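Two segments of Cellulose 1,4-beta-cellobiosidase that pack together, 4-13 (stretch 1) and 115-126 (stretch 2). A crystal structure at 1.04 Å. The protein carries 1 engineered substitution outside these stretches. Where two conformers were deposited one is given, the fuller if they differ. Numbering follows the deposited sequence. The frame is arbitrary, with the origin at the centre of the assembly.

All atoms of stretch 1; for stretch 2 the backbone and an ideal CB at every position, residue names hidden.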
ATOM      1  N   LYS A   4     -10.201  -1.686  -6.402  1.00  9.73           N
ATOM      2  CA  LYS A   4     -10.240  -1.506  -4.954  1.00  9.68           C
ATOM      3  C   LYS A   4      -9.033  -2.185  -4.317  1.00  8.63           C
ATOM      4  O   LYS A   4      -8.351  -2.985  -4.965  1.00  9.77           O
ATOM      5  CB  LYS A   4     -11.525  -2.089  -4.358  1.00 10.48           C
ATOM      6  CG  LYS A   4     -11.633  -3.608  -4.466  1.00 11.22           C
ATOM      7  CD  LYS A   4     -12.924  -4.127  -3.846  1.00 12.36           C
ATOM      8  CE  LYS A   4     -12.995  -5.642  -3.922  1.00 13.32           C
ATOM      9  NZ  LYS A   4     -14.264  -6.196  -3.351  1.00 16.23           N
ATOM     10  N   VAL A   5      -8.781  -1.874  -3.045  1.00  8.91           N
ATOM     11  CA  VAL A   5      -7.710  -2.491  -2.278  1.00  8.91           C
ATOM     12  C   VAL A   5      -8.267  -3.291  -1.131  1.00  8.73           C
ATOM     13  O   VAL A   5      -9.147  -2.820  -0.405  1.00 10.01           O
ATOM     14  CB  VAL A   5      -6.763  -1.432  -1.661  1.00 10.26           C
ATOM     15  CG1 VAL A   5      -5.717  -2.094  -0.768  1.00 11.64           C
ATOM     16  CG2 VAL A   5      -6.107  -0.610  -2.748  1.00 11.95           C
ATOM     17  N   GLN A   6      -7.719  -4.489  -0.964  1.00  8.78           N
ATOM     18  CA  GLN A   6      -7.873  -5.247   0.267  1.00  9.19           C
ATOM     19  C   GLN A   6      -6.551  -5.233   1.018  1.00  8.45           C
ATOM     20  O   GLN A   6      -5.474  -5.141   0.416  1.00  9.73           O
ATOM     21  CB  GLN A   6      -8.263  -6.688  -0.018  1.00 10.11           C
ATOM     22  CG  GLN A   6      -9.454  -6.807  -0.924  1.00 11.19           C
ATOM     23  CD  GLN A   6      -9.920  -8.229  -1.037  1.00 13.43           C
ATOM     24  OE1 GLN A   6      -9.122  -9.143  -1.265  1.00 13.75           O
ATOM     25  NE2 GLN A   6     -11.216  -8.438  -0.845  1.00 17.64           N
ATOM     26  N   TYR A   7      -6.639  -5.309   2.342  1.00  8.69           N
ATOM     27  CA  TYR A   7      -5.489  -5.217   3.227  1.00  9.01           C
ATOM     28  C   TYR A   7      -5.601  -6.250   4.323  1.00  8.30           C
ATOM     29  O   TYR A   7      -6.698  -6.636   4.724  1.00  9.47           O
ATOM     30  CB  TYR A   7      -5.478  -3.827   3.861  1.00  9.24           C
ATOM     31  CG  TYR A   7      -4.673  -3.591   5.130  1.00  8.40           C
ATOM     32  CD1 TYR A   7      -3.324  -3.279   5.081  1.00  8.80           C
ATOM     33  CD2 TYR A   7      -5.290  -3.594   6.379  1.00  9.78           C
ATOM     34  CE1 TYR A   7      -2.602  -3.008   6.237  1.00  8.84           C
ATOM     35  CE2 TYR A   7      -4.576  -3.329   7.538  1.00 10.07           C
ATOM     36  CZ  TYR A   7      -3.235  -3.023   7.464  1.00  8.68           C
ATOM     37  OH  TYR A   7      -2.547  -2.749   8.629  1.00  9.35           O
ATOM     38  N   LEU A   8      -4.442  -6.682   4.803  1.00  8.71           N
ATOM     39  CA  LEU A   8      -4.339  -7.332   6.096  1.00  9.72           C
ATOM     40  C   LEU A   8      -3.026  -6.908   6.742  1.00  8.30           C
ATOM     41  O   LEU A   8      -2.064  -6.532   6.061  1.00  9.21           O
ATOM     42  CB  LEU A   8      -4.455  -8.856   5.992  1.00 10.62           C
ATOM     43  CG  LEU A   8      -3.361  -9.631   5.254  1.00  9.79           C
ATOM     44  CD1 LEU A   8      -2.161  -9.888   6.147  1.00 11.95           C
ATOM     45  CD2 LEU A   8      -3.913 -10.946   4.722  1.00 13.25           C
ATOM     46  N   CYS A   9      -3.009  -6.957   8.066  1.00  9.19           N
ATOM     47  CA  CYS A   9      -1.869  -6.560   8.874  1.00  9.67           C
ATOM     48  C   CYS A   9      -1.173  -7.799   9.419  1.00  9.70           C
ATOM     49  O   CYS A   9      -1.823  -8.690   9.955  1.00 11.92           O
ATOM     50  CB  CYS A   9      -2.353  -5.708  10.043  1.00  9.88           C
ATOM     51  SG  CYS A   9      -1.051  -5.118  11.119  1.00 11.14           S
ATOM     52  N   GLU A  10       0.144  -7.847   9.271  1.00 10.02           N
ATOM     53  CA  GLU A  10       0.950  -8.916   9.860  0.58 11.22           C
ATOM     54  C   GLU A  10       1.633  -8.461  11.143  1.00 10.69           C
ATOM     55  O   GLU A  10       1.476  -9.099  12.184  1.00 13.08           O
ATOM     56  CB  GLU A  10       1.896  -9.568   8.854  0.58 11.54           C
ATOM     57  CG  GLU A  10       1.128 -10.401   7.835  0.58 14.24           C
ATOM     58  CD  GLU A  10       2.006 -11.277   6.969  0.58 15.51           C
ATOM     59  OE1 GLU A  10       3.152 -10.884   6.669  0.58 20.10           O
ATOM     60  OE2 GLU A  10       1.542 -12.370   6.584  0.58 19.79           O
ATOM     61  N   ASN A  11       2.411  -7.384  11.083  1.00 10.74           N
ATOM     62  CA  ASN A  11       3.049  -6.904  12.304  1.00 10.23           C
ATOM     63  C   ASN A  11       2.133  -5.922  13.019  1.00 10.37           C
ATOM     64  O   ASN A  11       1.914  -4.793  12.573  1.00 10.60           O
ATOM     65  CB  ASN A  11       4.370  -6.208  11.983  1.00 11.30           C
ATOM     66  CG  ASN A  11       5.514  -7.180  11.787  1.00 12.52           C
ATOM     67  OD1 ASN A  11       5.335  -8.395  11.852  1.00 15.22           O
ATOM     68  ND2 ASN A  11       6.702  -6.645  11.538  1.00 14.71           N
ATOM     69  N   THR A  12       1.613  -6.378  14.154  1.00 11.91           N
ATOM     70  CA  THR A  12       0.617  -5.639  14.919  1.00 12.95           C
ATOM     71  C   THR A  12       1.176  -4.833  16.083  1.00 12.76           C
ATOM     72  O   THR A  12       0.442  -4.089  16.727  1.00 14.98           O
ATOM     73  CB  THR A  12      -0.436  -6.602  15.485  1.00 14.60           C
ATOM     74  OG1 THR A  12       0.212  -7.573  16.313  1.00 16.94           O
ATOM     75  CG2 THR A  12      -1.153  -7.324  14.357  1.00 17.65           C
ATOM     76  N   GLN A  13       2.471  -4.961  16.344  1.00 13.49           N
ATOM     77  CA  GLN A  13       3.083  -4.274  17.478  1.00 14.33           C
ATOM     78  C   GLN A  13       3.197  -2.784  17.202  1.00 12.10           C
ATOM     79  O   GLN A  13       3.606  -2.387  16.115  1.00 13.32           O
ATOM     80  CB  GLN A  13       4.480  -4.835  17.743  1.00 17.26           C
ATOM     81  CG  GLN A  13       4.498  -6.254  18.286  1.00 21.51           C
ATOM     82  CD  GLN A  13       4.181  -6.313  19.766  1.00 31.84           C
ATOM     83  OE1 GLN A  13       5.057  -6.109  20.607  1.00 38.46           O
ATOM     84  NE2 GLN A  13       2.925  -6.595  20.093  1.00 35.11           N
ATOM     85  N   UNK A 115      -2.097   6.405   9.890  1.00  8.38           N
ATOM     86  CA  UNK A 115      -3.476   6.393   9.422  1.00  8.77           C
ATOM     87  C   UNK A 115      -3.912   5.044   8.850  1.00  8.33           C
ATOM     88  O   UNK A 115      -5.029   4.590   9.106  1.00  9.31           O
ATOM     89  CB  UNK A 115      -3.664   7.480   8.362  1.00  8.77           C
ATOM     90  N   UNK A 116      -3.048   4.396   8.072  1.00  7.95           N
ATOM     91  CA  UNK A 116      -3.450   3.167   7.392  1.00  8.35           C
ATOM     92  C   UNK A 116      -3.256   1.893   8.211  1.00  8.06           C
ATOM     93  O   UNK A 116      -3.623   0.818   7.751  1.00  9.60           O
ATOM     94  CB  UNK A 116      -2.667   3.039   6.084  1.00  8.35           C
ATOM     95  N   UNK A 117      -2.690   1.995   9.407  1.00  8.30           N
ATOM     96  CA  UNK A 117      -2.450   0.818  10.249  1.00  8.22           C
ATOM     97  C   UNK A 117      -3.734   0.335  10.912  1.00  8.82           C
ATOM     98  O   UNK A 117      -4.416   1.119  11.560  1.00 10.31           O
ATOM     99  CB  UNK A 117      -1.401   1.133  11.317  1.00  8.22           C
ATOM    100  N   UNK A 118      -4.099  -0.932  10.723  1.00  8.90           N
ATOM    101  CA  UNK A 118      -5.208  -1.532  11.459  1.00 10.01           C
ATOM    102  C   UNK A 118      -4.881  -2.947  11.894  1.00 10.17           C
ATOM    103  O   UNK A 118      -5.054  -3.878  11.109  1.00 10.68           O
ATOM    104  CB  UNK A 118      -6.479  -1.529  10.607  1.00 10.01           C
ATOM    105  N   UNK A 119      -4.336  -3.108  13.100  1.00 10.31           N
ATOM    106  CA  UNK A 119      -3.891  -4.426  13.552  1.00 11.96           C
ATOM    107  C   UNK A 119      -5.030  -5.420  13.769  1.00 11.51           C
ATOM    108  O   UNK A 119      -4.758  -6.605  13.998  1.00 14.77           O
ATOM    109  CB  UNK A 119      -3.100  -4.278  14.853  1.00 11.96           C
ATOM    110  N   UNK A 120      -6.272  -4.952  13.779  1.00 11.94           N
ATOM    111  CA  UNK A 120      -7.399  -5.859  13.937  1.00 12.42           C
ATOM    112  C   UNK A 120      -7.752  -6.610  12.660  1.00 11.71           C
ATOM    113  O   UNK A 120      -8.545  -7.559  12.714  1.00 13.97           O
ATOM    114  CB  UNK A 120      -8.622  -5.078  14.422  1.00 12.42           C
ATOM    115  N   UNK A 121      -7.160  -6.229  11.526  1.00 11.10           N
ATOM    116  CA  UNK A 121      -7.518  -6.891  10.273  1.00 12.13           C
ATOM    117  C   UNK A 121      -6.427  -7.906   9.969  1.00 10.85           C
ATOM    118  O   UNK A 121      -5.325  -7.553   9.542  1.00 12.98           O
ATOM    119  CB  UNK A 121      -7.682  -5.889   9.128  1.00 12.13           C
ATOM    120  N   UNK A 122      -6.739  -9.175  10.223  1.00 12.02           N
ATOM    121  CA  UNK A 122      -5.777 -10.257  10.016  1.00 13.49           C
ATOM    122  C   UNK A 122      -6.014 -11.098   8.778  1.00 11.35           C
ATOM    123  O   UNK A 122      -5.166 -11.901   8.407  1.00 13.44           O
ATOM    124  CB  UNK A 122      -5.782 -11.177  11.238  1.00 13.49           C
ATOM    125  N   UNK A 123      -7.151 -10.876   8.130  1.00 11.41           N
ATOM    126  CA  UNK A 123      -7.521 -11.558   6.895  1.00 11.56           C
ATOM    127  C   UNK A 123      -7.909 -10.473   5.911  1.00 10.77           C
ATOM    128  O   UNK A 123      -8.398  -9.409   6.306  1.00 11.89           O
ATOM    129  CB  UNK A 123      -8.654 -12.564   7.106  1.00 11.56           C
ATOM    130  N   UNK A 124      -7.703 -10.727   4.628  1.00 10.83           N
ATOM    131  CA  UNK A 124      -7.988  -9.697   3.640  1.00 11.14           C
ATOM    132  C   UNK A 124      -9.404  -9.172   3.767  1.00 11.36           C
ATOM    133  O   UNK A 124     -10.366  -9.942   3.824  1.00 12.44           O
ATOM    134  CB  UNK A 124      -7.760 -10.240   2.228  1.00 11.14           C
ATOM    135  N   UNK A 125      -9.527  -7.851   3.795  1.00 11.25           N
ATOM    136  CA  UNK A 125     -10.818  -7.217   3.648  1.00 12.20           C
ATOM    137  C   UNK A 125     -10.676  -5.934   2.847  1.00 10.64           C
ATOM    138  O   UNK A 125      -9.629  -5.289   2.858  1.00 10.35           O
ATOM    139  CB  UNK A 125     -11.442  -6.936   5.016  1.00 12.20           C
ATOM    140  N   UNK A 126     -11.733  -5.592   2.120  1.00 10.75           N
ATOM    141  CA  UNK A 126     -11.782  -4.319   1.419  1.00 10.35           C
ATOM    142  C   UNK A 126     -11.476  -3.243   2.442  1.00 10.16           C
ATOM    143  O   UNK A 126     -12.041  -3.236   3.541  1.00 11.44           O
ATOM    144  CB  UNK A 126     -13.136  -4.088   0.744  1.00 10.35           C
TER

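Positions 115 and 116 open the segment with no atom of stretch 1 within 5.5 Å of either ideal CB, so stretch 1 sets no preference there and many side chains would do. They are Tyr115 and Ser116, whose hydroxyls are hydrogen-bonded elsewhere in the structure.

At position 117 the CA-to-CB bond points away from stretch 1, yet the ideal CB lies 4.9 Å from Tyr7 OH, and the sulfur of Cys9 and the carbonyls of Asn11 and Thr12 lie farther along. A short side chain would miss them; a long apolar or aromatic one could return. The residue is Phe117, with chi1 t. Its CE1 lies 3.8 Å from Cys9 SG, an oblique approach, while Asn11 O and Thr12 O meet the ring edge, where the C-H groups carry slight positive charge; Phe117 CZ is 3.5 Å from Thr12 O.

The backbone of position 118 already has a task: its N lies 3.2 Å from Tyr7 OH and donates to it almost linearly, at 178°, which requires a free N-H and so excludes proline. The backbone then bends in a type I turn from 118 to 121, whose start favours Asp, Asn or Ser as acceptors for the N-H two residues on. It is Asp118; its OD1 accepts from the N of 120, and its end leads away from stretch 1.

Position 119, with phi -67° and psi -12°, is the second residue of the turn. Its ideal CB is 3.6 Å from Thr12 CB and 4.3 Å from Cys9 SG, so a compact apolar residue fits, proline especially. Pro119 places its CB 3.7 Å from Thr12 CB. Position 120 points away into space free of stretch 1, and a small polar residue suits it: Thr120, whose OG1 donates to Asp118 OD1 at 2.7 Å.

Position 121 points toward stretch 1, its ideal CB 4.3 Å from Tyr7 CD2, and its O accepts from Cys9 N at 2.8 Å. A branched aliphatic side chain would suit. Ile121 brings CD1 to 4.1 Å from Tyr7 CD2, at the ring edge.

Position 122 points away, but Cys9 O invites a long donor, Lys or Arg. Lys122 curls back through three m rotamers, and its NZ donates to Cys9 O at 2.9 Å. Position 123 also points away and asks little: Ala123.

Position 124 lies sideways, its ideal CB 4.6 Å from Leu8 CD2. A large apolar or aromatic side chain could cover Leu8. Phe124 does so, with Leu8 CD2 3.8 Å above its ring centroid, almost on the normal.

Position 125 pairs with Tyr7 through two antiparallel backbone bonds, its side chain on the same face as Tyr7's. Many extended residues would serve; it is Gln125.

At 126, Lys4 NZ and Gln6 NE2 call for an acidic acceptor. Asp126 OD2 forms a salt bridge to Lys4 NZ at 2.9 Å, and OD1 accepts from Gln6 NE2 at 3.0 Å.

Stretch 2 115-126: YSFDPTIKAFQD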
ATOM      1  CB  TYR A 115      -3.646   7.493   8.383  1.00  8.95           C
ATOM      2  CG  TYR A 115      -4.989   7.571   7.703  1.00  9.32           C
ATOM      3  CD1 TYR A 115      -6.037   8.272   8.278  1.00 11.46           C
ATOM      4  CD2 TYR A 115      -5.190   7.009   6.447  1.00  8.89           C
ATOM      5  CE1 TYR A 115      -7.257   8.380   7.632  1.00 12.39           C
ATOM      6  CE2 TYR A 115      -6.400   7.119   5.792  1.00  9.77           C
ATOM      7  CZ  TYR A 115      -7.432   7.805   6.392  1.00 11.33           C
ATOM      8  OH  TYR A 115      -8.656   7.931   5.769  1.00 12.89           O
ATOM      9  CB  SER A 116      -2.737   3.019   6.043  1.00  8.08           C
ATOM     10  OG  SER A 116      -3.039   4.096   5.167  1.00  8.22           O
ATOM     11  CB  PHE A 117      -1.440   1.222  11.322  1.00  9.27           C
ATOM     12  CG  PHE A 117      -1.168   0.184  12.388  1.00  9.42           C
ATOM     13  CD1 PHE A 117      -0.610  -1.049  12.077  1.00  9.89           C
ATOM     14  CD2 PHE A 117      -1.378   0.497  13.727  1.00 10.01           C
ATOM     15  CE1 PHE A 117      -0.318  -1.966  13.069  1.00 10.59           C
ATOM     16  CE2 PHE A 117      -1.083  -0.410  14.720  1.00 11.07           C
ATOM     17  CZ  PHE A 117      -0.550  -1.644  14.394  1.00 11.24           C
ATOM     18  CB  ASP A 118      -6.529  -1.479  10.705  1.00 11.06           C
ATOM     19  CG  ASP A 118      -7.707  -1.856  11.584  1.00 13.14           C
ATOM     20  OD1 ASP A 118      -7.487  -2.486  12.642  1.00 12.84           O
ATOM     21  OD2 ASP A 118      -8.852  -1.519  11.215  1.00 15.44           O
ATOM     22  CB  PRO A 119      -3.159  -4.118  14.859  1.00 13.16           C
ATOM     23  CG  PRO A 119      -3.824  -2.897  15.372  1.00 14.04           C
ATOM     24  CD  PRO A 119      -4.174  -2.083  14.147  1.00 12.43           C
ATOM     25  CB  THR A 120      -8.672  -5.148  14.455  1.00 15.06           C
ATOM     26  OG1 THR A 120      -9.250  -4.344  13.422  1.00 14.81           O
ATOM     27  CG2 THR A 120      -8.369  -4.304  15.688  1.00 16.95           C
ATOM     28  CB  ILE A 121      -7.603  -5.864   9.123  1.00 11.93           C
ATOM     29  CG1 ILE A 121      -8.653  -4.805   9.462  1.00 13.49           C
ATOM     30  CG2 ILE A 121      -7.946  -6.561   7.825  1.00 12.24           C
ATOM     31  CD1 ILE A 121      -8.777  -3.699   8.452  1.00 13.39           C
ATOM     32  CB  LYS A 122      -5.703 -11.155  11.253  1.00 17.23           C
ATOM     33  CG  LYS A 122      -5.292 -10.425  12.520  1.00 23.09           C
ATOM     34  CD  LYS A 122      -3.891  -9.859  12.397  1.00 24.78           C
ATOM     35  CE  LYS A 122      -2.858 -10.966  12.255  1.00 24.39           C
ATOM     36  NZ  LYS A 122      -1.469 -10.427  12.220  1.00 27.88           N
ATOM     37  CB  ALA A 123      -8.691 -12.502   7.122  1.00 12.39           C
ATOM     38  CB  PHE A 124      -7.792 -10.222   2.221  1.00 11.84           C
ATOM     39  CG  PHE A 124      -6.377 -10.151   1.725  1.00 11.30           C
ATOM     40  CD1 PHE A 124      -5.678  -8.953   1.703  1.00 11.22           C
ATOM     41  CD2 PHE A 124      -5.756 -11.293   1.245  1.00 14.04           C
ATOM     42  CE1 PHE A 124      -4.378  -8.908   1.226  1.00 11.74           C
ATOM     43  CE2 PHE A 124      -4.460 -11.254   0.766  1.00 14.86           C
ATOM     44  CZ  PHE A 124      -3.771 -10.064   0.756  1.00 12.63           C
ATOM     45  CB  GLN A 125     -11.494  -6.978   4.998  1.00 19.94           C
ATOM     46  CG  GLN A 125     -10.929  -5.854   5.817  1.00 21.42           C
ATOM     47  CD  GLN A 125     -11.636  -5.727   7.154  1.00 25.86           C
ATOM     48  OE1 GLN A 125     -11.774  -6.705   7.889  1.00 26.55           O
ATOM     49  NE2 GLN A 125     -12.104  -4.525   7.467  1.00 27.97           N
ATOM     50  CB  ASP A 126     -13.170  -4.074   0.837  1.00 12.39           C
ATOM     51  CG  ASP A 126     -13.530  -5.041  -0.277  1.00 12.45           C
ATOM     52  OD1 ASP A 126     -12.694  -5.872  -0.677  1.00 13.64           O
ATOM     53  OD2 ASP A 126     -14.679  -4.955  -0.768  1.00 15.75           O
TER
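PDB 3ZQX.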